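Local coordinates for Hsp70/Hsp90 co-chaperone CNS1 (Saccharomyces cerevisiae, PDB 6HFM), which works as a co-chaperone that binds Hsp90 and Hsp70, stimulates the ATPase of the Hsp70 Ssa1, and is seen here as its C-terminal wheel domain, at residues M13-T23 with K126-N137. Sequence-based numbering, arbitrary orientation.
Sequences MTLRNITNIKT and KKESPDVPLFDN
Thr23 holds OG1 between its own backbone N and carbonyl carbon (chi1 68°), which turns the hydroxyl toward Asp136, whose CG lies anti to its carbonyl carbon (chi1 -52°) and brings the carboxylate back to Thr23, just past the end of the strand pair. Two bonds result: Thr23 OG1 reaches the syn lone pair of Asp136 OD2 at 2.6 Å, and Thr23 N meets Asp136 OD1 at 2.9 Å on the syn side, somewhat out of the carboxylate plane but with a nearly straight N-H. With an alanine at Asp136, the hydroxyl and amide of Thr23 would probably both lose their acceptor and the side chain be freer to turn.

Just before this pair of bonds the chains pair as parallel strands: Leu134 N bonds to Thr19 O, Ile21 N to Leu134 O, and Asp136 N to Ile21 O. On one face Asn137 N donates to Asn20 OD1 (2.9 Å), tilted from the carbonyl plane, and the two side chains cross at about a right angle with amide planes nearly parallel (12° apart); on the other, Ile21 runs alongside Pro133 and touches CE1 of Phe135 with CG2. Further back, Thr19 OG1 donates to the syn lone pair of Asp131 OD1 (2.7 Å), with a bound magnesium ion close to that carboxylate, and a water links Thr19 N to Val132 O. Asn17, part of the magnesium site with Leu125, ends helix 4-15 in a Schellman motif; its ND2 gives one hydrogen to Lys126 O (2.9 Å) and one to Glu128 OE1 (3.1 Å).

Ile18 CG2 and Leu134 CD1 meet, and both side chains touch Leu125 of helix 121-126, while from strand 47-55 Leu47 packs on Ile18 and Tyr49 on Leu134.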
# COMPACT_ATOMS: atom_id res chain seq x y z
N MET A 13 -4.73 13.60 -9.58
CA MET A 13 -3.73 13.03 -8.67
C MET A 13 -2.79 14.09 -8.08
O MET A 13 -2.42 13.97 -6.91
CB MET A 13 -2.96 11.90 -9.36
CG MET A 13 -3.80 10.64 -9.55
SD MET A 13 -2.96 9.30 -10.43
CE MET A 13 -1.75 8.80 -9.21
N THR A 14 -2.44 15.12 -8.85
CA THR A 14 -1.61 16.22 -8.33
C THR A 14 -2.39 17.03 -7.28
O THR A 14 -1.82 17.47 -6.29
CB THR A 14 -1.10 17.14 -9.46
OG1 THR A 14 -0.47 16.35 -10.47
CG2 THR A 14 -0.10 18.16 -8.93
N LEU A 15 -3.70 17.21 -7.50
CA LEU A 15 -4.55 17.87 -6.49
C LEU A 15 -4.52 17.12 -5.17
O LEU A 15 -4.48 17.73 -4.10
CB LEU A 15 -5.99 17.97 -6.99
CG LEU A 15 -7.00 18.62 -6.02
CD1 LEU A 15 -6.72 20.10 -5.85
CD2 LEU A 15 -8.42 18.38 -6.50
N ARG A 16 -4.52 15.79 -5.25
CA ARG A 16 -4.44 14.91 -4.09
C ARG A 16 -3.03 14.78 -3.48
O ARG A 16 -2.84 14.01 -2.53
CB ARG A 16 -4.96 13.52 -4.48
CG ARG A 16 -6.47 13.44 -4.73
CD ARG A 16 -6.81 12.13 -5.41
NE ARG A 16 -8.23 11.80 -5.44
CZ ARG A 16 -9.13 12.33 -6.27
NH1 ARG A 16 -8.80 13.30 -7.13
NH2 ARG A 16 -10.40 11.92 -6.20
N ASN A 17 -2.05 15.50 -4.03
CA ASN A 17 -0.66 15.52 -3.56
C ASN A 17 -0.02 14.12 -3.53
O ASN A 17 0.80 13.83 -2.65
CB ASN A 17 -0.57 16.19 -2.18
CG ASN A 17 0.84 16.61 -1.82
OD1 ASN A 17 1.62 17.00 -2.69
ND2 ASN A 17 1.18 16.53 -0.54
N ILE A 18 -0.36 13.28 -4.50
CA ILE A 18 0.13 11.89 -4.54
C ILE A 18 1.54 11.85 -5.13
O ILE A 18 1.80 12.37 -6.22
CB ILE A 18 -0.82 10.96 -5.33
CG1 ILE A 18 -2.14 10.81 -4.59
CG2 ILE A 18 -0.20 9.58 -5.54
CD1 ILE A 18 -3.27 10.23 -5.42
N THR A 19 2.45 11.24 -4.38
CA THR A 19 3.80 10.94 -4.86
C THR A 19 3.78 9.53 -5.45
O THR A 19 3.28 8.61 -4.81
CB THR A 19 4.79 10.98 -3.67
OG1 THR A 19 4.70 12.24 -3.01
CG2 THR A 19 6.22 10.76 -4.14
N ASN A 20 4.30 9.36 -6.67
CA ASN A 20 4.45 8.03 -7.28
C ASN A 20 5.92 7.72 -7.52
O ASN A 20 6.64 8.52 -8.12
CB ASN A 20 3.67 7.90 -8.59
CG ASN A 20 3.74 6.49 -9.17
OD1 ASN A 20 3.57 5.50 -8.45
ND2 ASN A 20 4.00 6.39 -10.47
N ILE A 21 6.35 6.54 -7.06
CA ILE A 21 7.71 6.07 -7.26
C ILE A 21 7.68 4.87 -8.21
O ILE A 21 7.03 3.87 -7.92
CB ILE A 21 8.36 5.64 -5.92
CG1 ILE A 21 8.45 6.82 -4.93
CG2 ILE A 21 9.74 5.02 -6.14
CD1 ILE A 21 9.25 8.01 -5.40
N LYS A 22 8.40 4.97 -9.33
CA LYS A 22 8.52 3.84 -10.25
C LYS A 22 9.69 2.95 -9.84
O LYS A 22 10.75 3.44 -9.43
CB LYS A 22 8.67 4.34 -11.69
CG LYS A 22 7.38 4.97 -12.19
CD LYS A 22 7.53 5.61 -13.56
CE LYS A 22 6.24 6.32 -13.93
NZ LYS A 22 6.26 6.81 -15.33
N THR A 23 9.46 1.63 -9.91
CA THR A 23 10.47 0.63 -9.55
C THR A 23 10.93 -0.11 -10.80
O THR A 23 10.23 -0.12 -11.82
CB THR A 23 9.97 -0.35 -8.46
OG1 THR A 23 8.94 -1.20 -8.98
CG2 THR A 23 9.46 0.40 -7.24
N LYS A 126 -2.16 12.07 0.87
CA LYS A 126 -2.25 13.54 0.71
C LYS A 126 -1.25 14.34 1.55
O LYS A 126 -0.87 15.45 1.15
CB LYS A 126 -3.68 14.03 0.99
CG LYS A 126 -3.90 15.51 0.66
CD LYS A 126 -5.37 15.89 0.62
CE LYS A 126 -5.55 17.37 0.30
NZ LYS A 126 -5.13 17.72 -1.09
N LYS A 127 -0.83 13.80 2.69
CA LYS A 127 0.05 14.55 3.61
C LYS A 127 1.39 14.90 2.95
O LYS A 127 1.98 14.06 2.27
CB LYS A 127 0.32 13.73 4.87
CG LYS A 127 -0.89 13.55 5.77
CD LYS A 127 -0.53 12.80 7.04
CE LYS A 127 -1.77 12.40 7.82
NZ LYS A 127 -1.46 11.43 8.91
N GLU A 128 1.84 16.14 3.14
CA GLU A 128 3.14 16.57 2.61
C GLU A 128 4.26 15.91 3.41
O GLU A 128 5.26 15.47 2.83
CB GLU A 128 3.27 18.10 2.62
CG GLU A 128 4.56 18.67 2.04
CD GLU A 128 4.82 18.29 0.58
OE1 GLU A 128 3.86 18.00 -0.16
OE2 GLU A 128 6.00 18.30 0.18
N SER A 129 4.09 15.85 4.73
CA SER A 129 4.99 15.12 5.62
C SER A 129 4.14 14.42 6.69
O SER A 129 3.31 15.09 7.31
CB SER A 129 5.98 16.07 6.29
OG SER A 129 7.02 16.40 5.40
N PRO A 130 4.31 13.12 6.91
CA PRO A 130 5.22 12.22 6.17
C PRO A 130 4.75 11.91 4.75
O PRO A 130 3.55 11.74 4.52
CB PRO A 130 5.22 10.94 7.01
CG PRO A 130 3.96 11.00 7.81
CD PRO A 130 3.62 12.43 8.01
N ASP A 131 5.71 11.82 3.83
CA ASP A 131 5.45 11.62 2.41
C ASP A 131 5.41 10.11 2.13
O ASP A 131 6.45 9.46 2.10
CB ASP A 131 6.54 12.32 1.57
CG ASP A 131 6.19 12.44 0.09
OD1 ASP A 131 5.14 11.92 -0.36
OD2 ASP A 131 6.99 13.07 -0.64
N VAL A 132 4.20 9.58 1.94
CA VAL A 132 3.97 8.14 1.74
C VAL A 132 3.53 7.93 0.28
O VAL A 132 2.39 8.27 -0.06
CB VAL A 132 2.89 7.61 2.71
CG1 VAL A 132 2.58 6.14 2.46
CG2 VAL A 132 3.34 7.81 4.15
N PRO A 133 4.41 7.36 -0.58
CA PRO A 133 4.05 7.23 -2.00
C PRO A 133 3.27 5.99 -2.42
O PRO A 133 3.25 4.97 -1.71
CB PRO A 133 5.43 7.20 -2.71
CG PRO A 133 6.44 7.48 -1.67
CD PRO A 133 5.84 7.07 -0.37
N LEU A 134 2.64 6.09 -3.59
CA LEU A 134 2.33 4.92 -4.40
C LEU A 134 3.63 4.40 -5.01
O LEU A 134 4.58 5.16 -5.25
CB LEU A 134 1.34 5.27 -5.52
CG LEU A 134 -0.07 5.71 -5.13
CD1 LEU A 134 -0.86 6.06 -6.38
CD2 LEU A 134 -0.79 4.63 -4.33
N PHE A 135 3.67 3.09 -5.24
CA PHE A 135 4.76 2.43 -5.96
C PHE A 135 4.17 1.82 -7.22
O PHE A 135 3.28 0.97 -7.13
CB PHE A 135 5.45 1.41 -5.05
CG PHE A 135 6.32 2.04 -4.00
CD1 PHE A 135 7.67 2.27 -4.23
CD2 PHE A 135 5.78 2.48 -2.80
CE1 PHE A 135 8.47 2.89 -3.28
CE2 PHE A 135 6.57 3.10 -1.85
CZ PHE A 135 7.92 3.31 -2.09
N ASP A 136 4.62 2.28 -8.39
CA ASP A 136 4.10 1.83 -9.68
C ASP A 136 2.57 2.01 -9.77
O ASP A 136 1.85 1.14 -10.25
CB ASP A 136 4.52 0.37 -9.92
CG ASP A 136 6.01 0.18 -9.74
OD1 ASP A 136 6.77 0.76 -10.55
OD2 ASP A 136 6.42 -0.55 -8.81
N ASN A 137 2.11 3.17 -9.28
CA ASN A 137 0.69 3.54 -9.26
C ASN A 137 -0.20 2.55 -8.51
O ASN A 137 -1.36 2.34 -8.86
CB ASN A 137 0.16 3.83 -10.69
CG ASN A 137 0.43 5.25 -11.14
OD1 ASN A 137 0.54 6.19 -10.34
ND2 ASN A 137 0.51 5.43 -12.45
O HOH W 1 1.66 10.40 -1.75